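PDB 1UP3: putative cellulase CEL6 from Mycobacterium tuberculosis, which probably hydrolyses internal beta-1,4-glucosidic bonds of cellulose, as an endoglucanase of glycoside hydrolase family 6. Local coordinates for residues S41-Q46 with L187-F192; T74-G77 with R81-G84; P119-M124 with D138-A143; Y142-L147 with V155-G160. All coordinates share one frame; numbering follows the deposited sequence.

Contact 1 (S41-Q46 with L187-F192). With BGC (beta-D-glucopyranose), chain B.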
loop_
_atom_site.group_PDB
_atom_site.type_symbol
_atom_site.label_atom_id
_atom_site.label_comp_id
_atom_site.label_asym_id
_atom_site.label_seq_id
_atom_site.Cartn_x
_atom_site.Cartn_y
_atom_site.Cartn_z
ATOM N N SER A 41 2.005 6.941 0.751
ATOM C CA SER A 41 1.708 6.557 -0.644
ATOM C C SER A 41 0.394 7.198 -0.994
ATOM O O SER A 41 -0.426 7.499 -0.102
ATOM C CB SER A 41 1.604 5.038 -0.856
ATOM O OG SER A 41 0.406 4.526 -0.286
ATOM N N TYR A 42 0.166 7.409 -2.283
ATOM C CA TYR A 42 -1.049 8.032 -2.793
ATOM C C TYR A 42 -1.950 6.930 -3.354
ATOM O O TYR A 42 -1.582 6.245 -4.275
ATOM C CB TYR A 42 -0.660 9.062 -3.865
ATOM C CG TYR A 42 -1.810 9.925 -4.330
ATOM C CD1 TYR A 42 -2.230 11.012 -3.572
ATOM C CD2 TYR A 42 -2.452 9.677 -5.509
ATOM C CE1 TYR A 42 -3.280 11.824 -3.982
ATOM C CE2 TYR A 42 -3.517 10.493 -5.935
ATOM C CZ TYR A 42 -3.922 11.548 -5.165
ATOM O OH TYR A 42 -4.991 12.343 -5.575
ATOM N N TRP A 43 -3.150 6.787 -2.778
ATOM C CA TRP A 43 -4.034 5.688 -3.122
ATOM C C TRP A 43 -4.989 6.106 -4.230
ATOM O O TRP A 43 -5.655 7.167 -4.108
ATOM C CB TRP A 43 -4.842 5.272 -1.909
ATOM C CG TRP A 43 -4.058 4.583 -0.811
ATOM C CD1 TRP A 43 -2.979 5.065 -0.138
ATOM C CD2 TRP A 43 -4.252 3.256 -0.338
ATOM N NE1 TRP A 43 -2.540 4.131 0.780
ATOM C CE2 TRP A 43 -3.303 3.007 0.666
ATOM C CE3 TRP A 43 -5.179 2.247 -0.644
ATOM C CZ2 TRP A 43 -3.227 1.805 1.352
ATOM C CZ3 TRP A 43 -5.120 1.059 0.046
ATOM C CH2 TRP A 43 -4.134 0.837 1.040
ATOM N N LEU A 44 -5.108 5.265 -5.252
ATOM C CA LEU A 44 -6.024 5.489 -6.379
ATOM C C LEU A 44 -7.054 4.358 -6.441
ATOM O O LEU A 44 -6.735 3.193 -6.220
ATOM C CB LEU A 44 -5.240 5.508 -7.660
ATOM C CG LEU A 44 -4.149 6.573 -7.734
ATOM C CD1 LEU A 44 -3.323 6.353 -9.008
ATOM C CD2 LEU A 44 -4.769 7.946 -7.697
ATOM N N ASP A 45 -8.284 4.717 -6.732
ATOM C CA ASP A 45 -9.348 3.751 -6.918
ATOM C C ASP A 45 -10.371 4.206 -7.946
ATOM O O ASP A 45 -10.054 5.001 -8.808
ATOM C CB ASP A 45 -9.947 3.365 -5.574
ATOM C CG ASP A 45 -10.699 4.488 -4.891
ATOM O OD1 ASP A 45 -10.836 5.599 -5.467
ATOM O OD2 ASP A 45 -11.213 4.323 -3.738
ATOM N N GLN A 46 -11.576 3.656 -7.843
ATOM C CA GLN A 46 -12.613 3.907 -8.847
ATOM C C GLN A 46 -13.148 5.332 -8.832
ATOM O O GLN A 46 -13.882 5.720 -9.750
ATOM C CB GLN A 46 -13.774 2.912 -8.720
ATOM C CG GLN A 46 -14.756 3.163 -7.571
ATOM C CD GLN A 46 -14.167 3.025 -6.190
ATOM O OE1 GLN A 46 -13.277 2.196 -5.939
ATOM N NE2 GLN A 46 -14.649 3.838 -5.284
ATOM N N LEU A 187 4.211 -6.278 1.921
ATOM C CA LEU A 187 3.697 -6.893 3.157
ATOM C C LEU A 187 3.230 -5.867 4.180
ATOM O O LEU A 187 3.741 -4.745 4.246
ATOM C CB LEU A 187 4.805 -7.681 3.823
ATOM C CG LEU A 187 5.430 -8.857 3.057
ATOM C CD1 LEU A 187 6.621 -9.443 3.837
ATOM C CD2 LEU A 187 4.342 -9.908 2.813
ATOM N N ASN A 188 2.280 -6.293 5.010
ATOM C CA ASN A 188 1.836 -5.537 6.178
ATOM C C ASN A 188 1.010 -4.299 5.870
ATOM O O ASN A 188 0.838 -3.456 6.754
ATOM C CB ASN A 188 3.039 -5.131 7.052
ATOM C CG ASN A 188 2.741 -5.182 8.566
ATOM O OD1 ASN A 188 1.911 -5.981 9.054
ATOM N ND2 ASN A 188 3.373 -4.294 9.298
ATOM N N VAL A 189 0.526 -4.175 4.627
ATOM C CA VAL A 189 -0.168 -2.960 4.234
ATOM C C VAL A 189 -1.424 -2.763 5.100
ATOM O O VAL A 189 -2.284 -3.648 5.200
ATOM C CB VAL A 189 -0.490 -2.907 2.691
ATOM C CG1 VAL A 189 -1.349 -1.675 2.369
ATOM C CG2 VAL A 189 0.774 -2.928 1.877
ATOM N N SER A 190 -1.521 -1.599 5.722
ATOM C CA SER A 190 -2.576 -1.286 6.640
ATOM C C SER A 190 -2.637 -2.158 7.868
ATOM O O SER A 190 -3.648 -2.128 8.545
ATOM C CB SER A 190 -3.946 -1.242 5.938
ATOM O OG SER A 190 -3.877 -0.419 4.803
ATOM N N ASN A 191 -1.602 -2.928 8.152
ATOM C CA ASN A 191 -1.611 -3.751 9.374
ATOM C C ASN A 191 -0.493 -3.320 10.318
ATOM O O ASN A 191 0.050 -2.240 10.179
ATOM C CB ASN A 191 -1.612 -5.226 8.999
ATOM C CG ASN A 191 -2.427 -6.052 9.957
ATOM O OD1 ASN A 191 -2.116 -6.102 11.147
ATOM N ND2 ASN A 191 -3.485 -6.719 9.446
ATOM N N PHE A 192 -0.213 -4.154 11.298
ATOM C CA PHE A 192 0.462 -3.738 12.514
ATOM C C PHE A 192 1.551 -4.693 12.958
ATOM O O PHE A 192 2.096 -4.477 14.043
ATOM C CB PHE A 192 -0.597 -3.577 13.646
ATOM C CG PHE A 192 -1.726 -2.642 13.300
ATOM C CD1 PHE A 192 -1.624 -1.289 13.520
ATOM C CD2 PHE A 192 -2.876 -3.134 12.680
ATOM C CE1 PHE A 192 -2.667 -0.434 13.151
ATOM C CE2 PHE A 192 -3.896 -2.281 12.292
ATOM C CZ PHE A 192 -3.798 -0.961 12.517
HETATM C C2 BGC B . -9.257 -6.523 6.195
HETATM C C3 BGC B . -8.810 -5.444 5.221
HETATM C C4 BGC B . -7.494 -4.816 5.682
HETATM C C5 BGC B . -6.479 -5.946 5.959
HETATM C C6 BGC B . -5.186 -5.402 6.582
HETATM C C1 BGC B . -8.133 -7.545 6.398
HETATM O O2 BGC B . -10.484 -7.142 5.766
HETATM O O3 BGC B . -9.806 -4.450 5.042
HETATM O O4 BGC B . -6.952 -3.913 4.712
HETATM O O5 BGC B . -6.985 -6.894 6.884
HETATM O O6 BGC B . -4.240 -6.439 6.754
#
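Trp43 reaches from strand 42-44, an outermost strand of the parallel sheet in this family 6 distorted beta/alpha barrel, to the loop that follows strand 184-187. Its apolar contact is small and made by the outer six-membered ring. CH2 of Trp43 lies 4.0 Å from CG1 of Val189, and the neighbouring CZ2 carbon is almost as close to that methyl. The two side chains approach from opposite directions, and CG1 meets the indole obliquely. Val189 offers this branch because CG1 is anti to its backbone N (chi1 174°). OG of Ser190 also sits 4.0 Å from CH2 of Trp43, a van der Waals neighbour and not a hydrogen-bond partner. The indole NH looks to another partner, the carbonyl oxygen of Ile260.

The backbone that carries Val189 and Ser190 is a type II beta turn from Asn188 to Asn191, closed by a 2.9 Å bond from Asn191 N to Asn188 O. Ser190 takes the positive phi of the third position, and its N-H is held by OD2 of Asp217.

Polar chemistry toward the glycan belongs to Asn191. Its OD1 accepts the N-H of Phe192 at 2.7 Å, in the carbonyl plane and on a lone pair, though the N-H is bent. With OD1 used in this way, the flip of the carboxamide is settled and the amino group faces the sugar. Val189 O also borders C6 of that glucose. Asn191 ND2 donates to O6 of the beta-D-glucopyranose at 2.8 Å, nearly straight at 174°.

Contact 2 (T74-G77 with R81-G84); sequences TLYG and RDCG. With BGC (beta-D-glucopyranose), chain B.
Tyr76 sets its ring anti to the backbone N (chi1 -167°), while Arg81 runs extended as far as CD and then bends at chi3 (73°), which lays its guanidinium flat over that ring. The result is a flat guanidinium-on-ring stack at the C-terminal end of strand 72-75, where the loops of this family 6 beta/alpha fold form the glycan site. The two planes are only 15° apart and their centres 4.4 Å, so the guanidinium is offset toward the rim, with NH1 of Arg81 3.5 Å from CD2 of Tyr76. The middle of the face is taken by a methylene: CD of Arg81 stands 3.5 Å from the Tyr76 ring centroid, almost on the normal, in a CH-pi contact.

The same arginine also reads the backbone. NH1 of Arg81 donates to Tyr76 O at 2.8 Å, with the acceptor in the guanidinium plane and the donor nearly along the C=O axis. Asp45 forms a salt bridge with NH1, while Ala87 O and Ser88 O take NE and NH2, so the flat group is held round its edge as well as on a face. Trp43 packs edge-to-face with the Tyr76 ring.

Asp82 turns this scaffold toward the sugar. Its OD1 and the Tyr76 hydroxyl are joined through a water, which accepts from Tyr76 OH at 2.6 Å and donates to Asp82 OD1 at 2.7 Å. The other carboxylate oxygen is held by the N-H of Ala87. On the glycan side, O3 of the beta-D-glucopyranose donates to Asp82 OD1 at 2.8 Å.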
loop_
_atom_site.group_PDB
_atom_site.type_symbol
_atom_site.label_atom_id
_atom_site.label_comp_id
_atom_site.label_asym_id
_atom_site.label_seq_id
_atom_site.Cartn_x
_atom_site.Cartn_y
_atom_site.Cartn_z
ATOM N N THR A 74 -0.454 3.645 -4.684
ATOM C CA THR A 74 -1.141 2.408 -4.335
ATOM C C THR A 74 -2.393 2.242 -5.172
ATOM O O THR A 74 -3.246 3.116 -5.160
ATOM C CB THR A 74 -1.462 2.420 -2.877
ATOM O OG1 THR A 74 -0.224 2.485 -2.139
ATOM C CG2 THR A 74 -2.149 1.092 -2.449
ATOM N N LEU A 75 -2.473 1.161 -5.931
ATOM C CA LEU A 75 -3.652 0.899 -6.748
ATOM C C LEU A 75 -4.626 0.052 -5.952
ATOM O O LEU A 75 -4.293 -1.043 -5.529
ATOM C CB LEU A 75 -3.247 0.210 -8.066
ATOM C CG LEU A 75 -2.222 0.973 -8.913
ATOM C CD1 LEU A 75 -1.971 0.229 -10.222
ATOM C CD2 LEU A 75 -2.642 2.413 -9.215
ATOM N N TYR A 76 -5.856 0.529 -5.790
ATOM C CA TYR A 76 -6.836 -0.147 -4.922
ATOM C C TYR A 76 -8.216 -0.092 -5.584
ATOM O O TYR A 76 -9.156 0.510 -5.052
ATOM C CB TYR A 76 -6.814 0.532 -3.538
ATOM C CG TYR A 76 -7.509 -0.182 -2.387
ATOM C CD1 TYR A 76 -7.271 -1.529 -2.160
ATOM C CD2 TYR A 76 -8.327 0.510 -1.516
ATOM C CE1 TYR A 76 -7.871 -2.217 -1.096
ATOM C CE2 TYR A 76 -8.935 -0.132 -0.430
ATOM C CZ TYR A 76 -8.683 -1.485 -0.211
ATOM O OH TYR A 76 -9.299 -2.135 0.857
ATOM N N GLY A 77 -8.299 -0.661 -6.783
ATOM C CA GLY A 77 -9.512 -0.622 -7.600
ATOM C C GLY A 77 -10.077 -1.984 -7.977
ATOM O O GLY A 77 -10.995 -2.032 -8.805
ATOM N N ARG A 81 -13.720 -5.285 -4.328
ATOM C CA ARG A 81 -12.742 -4.816 -3.342
ATOM C C ARG A 81 -13.236 -5.074 -1.937
ATOM O O ARG A 81 -14.383 -4.810 -1.633
ATOM C CB ARG A 81 -12.436 -3.348 -3.550
ATOM C CG ARG A 81 -11.201 -2.844 -2.849
ATOM C CD ARG A 81 -10.990 -1.385 -3.098
ATOM N NE ARG A 81 -11.940 -0.564 -2.375
ATOM C CZ ARG A 81 -12.003 0.739 -2.476
ATOM N NH1 ARG A 81 -11.175 1.407 -3.268
ATOM N NH2 ARG A 81 -12.871 1.410 -1.750
ATOM N N ASP A 82 -12.319 -5.601 -1.103
ATOM C CA ASP A 82 -12.574 -5.869 0.289
ATOM C C ASP A 82 -13.702 -6.871 0.508
ATOM O O ASP A 82 -14.222 -6.970 1.620
ATOM C CB ASP A 82 -12.862 -4.571 1.043
ATOM C CG ASP A 82 -12.367 -4.598 2.450
ATOM O OD1 ASP A 82 -11.221 -5.096 2.702
ATOM O OD2 ASP A 82 -13.080 -4.192 3.417
ATOM N N CYS A 83 -14.072 -7.625 -0.537
ATOM C CA CYS A 83 -15.166 -8.584 -0.431
ATOM C C CYS A 83 -16.409 -7.954 0.205
ATOM O O CYS A 83 -17.120 -8.616 0.953
ATOM C CB CYS A 83 -14.713 -9.796 0.348
ATOM S SG CYS A 83 -13.275 -10.625 -0.366
ATOM N N GLY A 84 -16.682 -6.706 -0.136
ATOM C CA GLY A 84 -17.907 -6.032 0.262
ATOM C C GLY A 84 -17.965 -5.591 1.707
ATOM O O GLY A 84 -19.044 -5.254 2.226
HETATM C C2 BGC B . -9.257 -6.523 6.195
HETATM C C3 BGC B . -8.810 -5.444 5.221
HETATM C C4 BGC B . -7.494 -4.816 5.682
HETATM C C5 BGC B . -6.479 -5.946 5.959
HETATM C C6 BGC B . -5.186 -5.402 6.582
HETATM C C1 BGC B . -8.133 -7.545 6.398
HETATM O O2 BGC B . -10.484 -7.142 5.766
HETATM O O3 BGC B . -9.806 -4.450 5.042
HETATM O O4 BGC B . -6.952 -3.913 4.712
HETATM O O5 BGC B . -6.985 -6.894 6.884
HETATM O O6 BGC B . -4.240 -6.439 6.754
HETATM O O HOH W 1 -9.310 -4.728 0.895
#

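Contact 3 (P119-M124 with D138-A143); sequences PDALAM and DLVRYA. With BGC (beta-D-glucopyranose), chain B.
Asp138 OD1, two residues before the Val140 that meets Ala121 and Leu122, is gripped by Arg141 within helix 130-147 of this beta/alpha fold. Arg141 NH2 makes the salt bridge to Asp138 OD1 at 2.8 Å, the oxygen lying 25° out of the guanidinium plane, and a weak bond comes from NH1. Gln134 NE2 reaches the same oxygen from one turn earlier.

Across the contact the chemistry is wholly apolar. The short, weakly bonded helix 121-124 lies beside the long one, with CA of Ala121 8.2 Å from CA of Val140. One methyl does the touching: with chi1 at 176° the CG1 branch of Val140 points away from its own N, leaving CG2 to face the short helix, 4.3 Å from CD2 of Leu122 and 4.5 Å from CB of Ala121. These are long van der Waals contacts, yet all three residues are buried, and helix 167-176 adds Met170 and Leu174 around Leu122.

The other side of the short helix faces the glycan. Met124 brings its terminal methyl CE to 3.6 Å from O2 of the beta-D-glucopyranose. Asp120, just before the helix, accepts on OD2 the hydrogen of the sugar's O4, at 2.7 Å.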
loop_
_atom_site.group_PDB
_atom_site.type_symbol
_atom_site.label_atom_id
_atom_site.label_comp_id
_atom_site.label_asym_id
_atom_site.label_seq_id
_atom_site.Cartn_x
_atom_site.Cartn_y
_atom_site.Cartn_z
ATOM N N PRO A 119 -3.537 -3.887 -2.567
ATOM C CA PRO A 119 -3.541 -4.387 -1.166
ATOM C C PRO A 119 -4.720 -5.338 -0.940
ATOM O O PRO A 119 -5.839 -4.991 -1.296
ATOM C CB PRO A 119 -3.743 -3.106 -0.343
ATOM C CG PRO A 119 -3.013 -2.067 -1.156
ATOM C CD PRO A 119 -3.351 -2.432 -2.604
ATOM N N ASP A 120 -4.427 -6.503 -0.393
ATOM C CA ASP A 120 -5.402 -7.528 0.044
ATOM C C ASP A 120 -5.936 -8.388 -1.069
ATOM O O ASP A 120 -6.554 -9.398 -0.771
ATOM C CB ASP A 120 -6.621 -6.965 0.784
ATOM C CG ASP A 120 -6.284 -6.060 1.945
ATOM O OD1 ASP A 120 -5.194 -6.193 2.550
ATOM O OD2 ASP A 120 -7.123 -5.191 2.321
ATOM N N ALA A 121 -5.715 -8.042 -2.339
ATOM C CA ALA A 121 -6.469 -8.746 -3.394
ATOM C C ALA A 121 -6.128 -10.230 -3.449
ATOM O O ALA A 121 -7.024 -11.092 -3.484
ATOM C CB ALA A 121 -6.276 -8.093 -4.740
ATOM N N LEU A 122 -4.854 -10.554 -3.489
ATOM C CA LEU A 122 -4.444 -11.971 -3.557
ATOM C C LEU A 122 -4.759 -12.686 -2.238
ATOM O O LEU A 122 -5.186 -13.842 -2.253
ATOM C CB LEU A 122 -2.972 -12.139 -3.875
ATOM C CG LEU A 122 -2.504 -11.638 -5.253
ATOM C CD1 LEU A 122 -1.036 -11.963 -5.459
ATOM C CD2 LEU A 122 -3.323 -12.247 -6.355
ATOM N N ALA A 123 -4.565 -11.999 -1.119
ATOM C CA ALA A 123 -4.727 -12.648 0.207
ATOM C C ALA A 123 -6.180 -12.921 0.521
ATOM O O ALA A 123 -6.481 -13.923 1.183
ATOM C CB ALA A 123 -4.098 -11.803 1.310
ATOM N N MET A 124 -7.080 -12.046 0.050
ATOM C CA MET A 124 -8.512 -12.125 0.362
ATOM C C MET A 124 -9.306 -12.887 -0.708
ATOM O O MET A 124 -10.507 -13.067 -0.566
ATOM C CB MET A 124 -9.111 -10.731 0.579
ATOM C CG MET A 124 -10.316 -10.743 1.519
ATOM S SD MET A 124 -11.119 -9.138 1.594
ATOM C CE MET A 124 -9.925 -8.307 2.411
ATOM N N ASP A 138 -6.145 -13.102 -12.899
ATOM C CA ASP A 138 -5.912 -12.558 -14.241
ATOM C C ASP A 138 -5.795 -11.043 -14.285
ATOM O O ASP A 138 -4.965 -10.516 -15.040
ATOM C CB ASP A 138 -6.976 -13.024 -15.219
ATOM C CG ASP A 138 -6.948 -14.513 -15.459
ATOM O OD1 ASP A 138 -5.935 -15.186 -15.141
ATOM O OD2 ASP A 138 -7.932 -15.082 -15.967
ATOM N N LEU A 139 -6.587 -10.342 -13.468
ATOM C CA LEU A 139 -6.529 -8.888 -13.392
ATOM C C LEU A 139 -5.242 -8.393 -12.734
ATOM O O LEU A 139 -4.649 -7.423 -13.196
ATOM C CB LEU A 139 -7.761 -8.359 -12.647
ATOM C CG LEU A 139 -9.067 -8.584 -13.405
ATOM C CD1 LEU A 139 -10.227 -8.139 -12.514
ATOM C CD2 LEU A 139 -9.118 -7.953 -14.737
ATOM N N VAL A 140 -4.782 -9.089 -11.699
ATOM C CA VAL A 140 -3.539 -8.719 -11.074
ATOM C C VAL A 140 -2.387 -8.986 -12.040
ATOM O O VAL A 140 -1.459 -8.192 -12.127
ATOM C CB VAL A 140 -3.357 -9.397 -9.702
ATOM C CG1 VAL A 140 -1.979 -9.049 -9.124
ATOM C CG2 VAL A 140 -4.466 -8.918 -8.767
ATOM N N ARG A 141 -2.421 -10.125 -12.720
ATOM C CA ARG A 141 -1.414 -10.396 -13.739
ATOM C C ARG A 141 -1.415 -9.336 -14.854
ATOM O O ARG A 141 -0.342 -8.914 -15.332
ATOM C CB ARG A 141 -1.619 -11.802 -14.333
ATOM C CG ARG A 141 -0.460 -12.188 -15.268
ATOM C CD ARG A 141 -0.583 -13.584 -15.914
ATOM N NE ARG A 141 -1.413 -14.446 -15.132
ATOM C CZ ARG A 141 -2.638 -14.891 -15.400
ATOM N NH1 ARG A 141 -3.257 -14.669 -16.565
ATOM N NH2 ARG A 141 -3.235 -15.622 -14.448
ATOM N N TYR A 142 -2.599 -8.883 -15.256
ATOM C CA TYR A 142 -2.729 -7.836 -16.257
ATOM C C TYR A 142 -2.039 -6.542 -15.780
ATOM O O TYR A 142 -1.298 -5.906 -16.521
ATOM C CB TYR A 142 -4.199 -7.571 -16.571
ATOM C CG TYR A 142 -4.373 -6.609 -17.735
ATOM C CD1 TYR A 142 -4.282 -7.051 -19.024
ATOM C CD2 TYR A 142 -4.557 -5.241 -17.516
ATOM C CE1 TYR A 142 -4.389 -6.182 -20.104
ATOM C CE2 TYR A 142 -4.681 -4.355 -18.598
ATOM C CZ TYR A 142 -4.566 -4.850 -19.892
ATOM O OH TYR A 142 -4.673 -4.028 -21.014
ATOM N N ALA A 143 -2.258 -6.190 -14.514
ATOM C CA ALA A 143 -1.590 -5.038 -13.936
ATOM C C ALA A 143 -0.075 -5.166 -13.992
ATOM O O ALA A 143 0.607 -4.243 -14.382
ATOM C CB ALA A 143 -2.061 -4.819 -12.518
HETATM C C2 BGC B . -9.257 -6.523 6.195
HETATM C C3 BGC B . -8.810 -5.444 5.221
HETATM C C4 BGC B . -7.494 -4.816 5.682
HETATM C C5 BGC B . -6.479 -5.946 5.959
HETATM C C6 BGC B . -5.186 -5.402 6.582
HETATM C C1 BGC B . -8.133 -7.545 6.398
HETATM O O2 BGC B . -10.484 -7.142 5.766
HETATM O O3 BGC B . -9.806 -4.450 5.042
HETATM O O4 BGC B . -6.952 -3.913 4.712
HETATM O O5 BGC B . -6.985 -6.894 6.884
HETATM O O6 BGC B . -4.240 -6.439 6.754
#

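Contact 4 (Y142-L147 with V155-G160); sequences YAVDTL and VYVDAG
Helix 130-147 ends against strand 153-158, with CA of Val144 7.3 Å from CA of Val155, and the pairing of the side chains shows the two chains running in opposite senses: the later helix residue meets the earlier strand residue. This is the return half of a beta-alpha-beta crossover, since strand 113-117 before the helix lies next to 153-158 in the parallel sheet.

Two apolar pairs make the contact. Val144 and Val157 meet methyl to methyl, CG2 of each 3.5 Å apart, the side chains crossing at about a right angle. In Val144 this branch is the one beside the backbone N, because CG1 takes the anti position (chi1 169°); Val157 is arranged likewise. One turn on, CB of Leu147 lies 4.3 Å from CG2 of Val155, a more relaxed fit.

Some polar bonds close within each segment. Tyr142 O receives Thr146 N at 2.9 Å and Thr146 OG1 at 2.8 Å, from opposite faces of the carbonyl plane. At the end of the strand, Asp158 OD2 accepts Gly160 N at 3.1 Å in an Asx turn, met from above the carboxylate plane; Asp158 also bonds Ser186 OG through OD1 and the N-H of Asp120 through OD2.

Between these two segments the helix meets the sheet through buried aliphatic contacts, with no hydrogen bond; directional bonding runs within the helix, between strands and at the Asx turn, not across this interface.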
loop_
_atom_site.group_PDB
_atom_site.type_symbol
_atom_site.label_atom_id
_atom_site.label_comp_id
_atom_site.label_asym_id
_atom_site.label_seq_id
_atom_site.Cartn_x
_atom_site.Cartn_y
_atom_site.Cartn_z
ATOM N N TYR A 142 -2.599 -8.883 -15.256
ATOM C CA TYR A 142 -2.729 -7.836 -16.257
ATOM C C TYR A 142 -2.039 -6.542 -15.780
ATOM O O TYR A 142 -1.298 -5.906 -16.521
ATOM C CB TYR A 142 -4.199 -7.571 -16.571
ATOM C CG TYR A 142 -4.373 -6.609 -17.735
ATOM C CD1 TYR A 142 -4.282 -7.051 -19.024
ATOM C CD2 TYR A 142 -4.557 -5.241 -17.516
ATOM C CE1 TYR A 142 -4.389 -6.182 -20.104
ATOM C CE2 TYR A 142 -4.681 -4.355 -18.598
ATOM C CZ TYR A 142 -4.566 -4.850 -19.892
ATOM O OH TYR A 142 -4.673 -4.028 -21.014
ATOM N N ALA A 143 -2.258 -6.190 -14.514
ATOM C CA ALA A 143 -1.590 -5.038 -13.936
ATOM C C ALA A 143 -0.075 -5.166 -13.992
ATOM O O ALA A 143 0.607 -4.243 -14.382
ATOM C CB ALA A 143 -2.061 -4.819 -12.518
ATOM N N VAL A 144 0.469 -6.309 -13.610
ATOM C CA VAL A 144 1.896 -6.525 -13.635
ATOM C C VAL A 144 2.408 -6.379 -15.052
ATOM O O VAL A 144 3.377 -5.654 -15.314
ATOM C CB VAL A 144 2.284 -7.914 -13.071
ATOM C CG1 VAL A 144 3.744 -8.226 -13.350
ATOM C CG2 VAL A 144 2.013 -7.983 -11.565
ATOM N N ASP A 145 1.753 -7.074 -15.986
ATOM C CA ASP A 145 2.227 -7.090 -17.376
ATOM C C ASP A 145 2.187 -5.711 -18.011
ATOM O O ASP A 145 3.030 -5.405 -18.863
ATOM C CB ASP A 145 1.367 -8.015 -18.230
ATOM C CG ASP A 145 1.605 -9.503 -17.966
ATOM O OD1 ASP A 145 2.585 -9.894 -17.283
ATOM O OD2 ASP A 145 0.854 -10.349 -18.512
ATOM N N THR A 146 1.223 -4.885 -17.630
ATOM C CA THR A 146 1.022 -3.570 -18.261
ATOM C C THR A 146 1.855 -2.487 -17.608
ATOM O O THR A 146 2.435 -1.636 -18.289
ATOM C CB THR A 146 -0.450 -3.225 -18.218
ATOM O OG1 THR A 146 -1.185 -4.318 -18.807
ATOM C CG2 THR A 146 -0.775 -2.021 -19.089
ATOM N N LEU A 147 1.886 -2.483 -16.287
ATOM C CA LEU A 147 2.597 -1.458 -15.543
ATOM C C LEU A 147 4.111 -1.537 -15.713
ATOM O O LEU A 147 4.775 -0.483 -15.725
ATOM C CB LEU A 147 2.228 -1.447 -14.063
ATOM C CG LEU A 147 0.757 -1.170 -13.754
ATOM C CD1 LEU A 147 0.448 -1.585 -12.335
ATOM C CD2 LEU A 147 0.422 0.315 -14.020
ATOM N N VAL A 155 7.550 -2.198 -9.263
ATOM C CA VAL A 155 6.187 -2.724 -9.045
ATOM C C VAL A 155 6.228 -3.815 -7.988
ATOM O O VAL A 155 7.000 -4.779 -8.120
ATOM C CB VAL A 155 5.564 -3.242 -10.357
ATOM C CG1 VAL A 155 4.146 -3.813 -10.094
ATOM C CG2 VAL A 155 5.523 -2.133 -11.404
ATOM N N TYR A 156 5.380 -3.665 -6.975
ATOM C CA TYR A 156 5.300 -4.611 -5.856
ATOM C C TYR A 156 3.855 -5.076 -5.760
ATOM O O TYR A 156 2.941 -4.279 -5.541
ATOM C CB TYR A 156 5.745 -3.979 -4.523
ATOM C CG TYR A 156 7.192 -3.527 -4.536
ATOM C CD1 TYR A 156 7.526 -2.249 -4.953
ATOM C CD2 TYR A 156 8.231 -4.374 -4.161
ATOM C CE1 TYR A 156 8.825 -1.812 -5.006
ATOM C CE2 TYR A 156 9.563 -3.927 -4.234
ATOM C CZ TYR A 156 9.846 -2.666 -4.663
ATOM O OH TYR A 156 11.149 -2.215 -4.717
ATOM N N VAL A 157 3.625 -6.365 -5.955
ATOM C CA VAL A 157 2.283 -6.942 -5.855
ATOM C C VAL A 157 1.946 -7.218 -4.406
ATOM O O VAL A 157 2.724 -7.825 -3.670
ATOM C CB VAL A 157 2.225 -8.287 -6.640
ATOM C CG1 VAL A 157 0.874 -8.903 -6.485
ATOM C CG2 VAL A 157 2.618 -8.026 -8.104
ATOM N N ASP A 158 0.787 -6.800 -3.938
ATOM C CA ASP A 158 0.561 -6.994 -2.516
ATOM C C ASP A 158 0.400 -8.471 -2.174
ATOM O O ASP A 158 -0.319 -9.224 -2.868
ATOM C CB ASP A 158 -0.629 -6.201 -2.031
ATOM C CG ASP A 158 -0.741 -6.256 -0.535
ATOM O OD1 ASP A 158 0.088 -5.603 0.129
ATOM O OD2 ASP A 158 -1.549 -7.042 0.050
ATOM N N ALA A 159 0.954 -8.866 -1.013
ATOM C CA ALA A 159 1.016 -10.267 -0.620
ATOM C C ALA A 159 0.514 -10.510 0.830
ATOM O O ALA A 159 0.878 -11.523 1.446
ATOM C CB ALA A 159 2.444 -10.763 -0.771
ATOM N N GLY A 160 -0.303 -9.617 1.364
ATOM C CA GLY A 160 -0.880 -9.846 2.686
ATOM C C GLY A 160 0.113 -9.638 3.786
ATOM O O GLY A 160 0.827 -8.628 3.794
#

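Overall arrangement
Contacts 1, 2 and 3 converge on one beta-D-glucopyranose, gripped by Asn191, Asp82 and Asp120 respectively; OD1 of Asp82 and OD2 of Asp120 are 4.1 Å apart. Pro119 of contact 3 touches both of the others, its CG 3.8 Å from CH2 of Trp43 and its O 3.4 Å from CE1 of Tyr76. Contacts 1 and 2 sit on neighbouring strands, their centres about 9 Å apart. Contact 4 does not touch this sugar; its centre is about 7 Å from that of contact 3, with which it shares helix 130-147. It reaches the site's second shell: Asp158 OD2 is 3.0 Å from Asp120 N and Gly160 O 3.0 Å from Asn188 N, both probable hydrogen bonds.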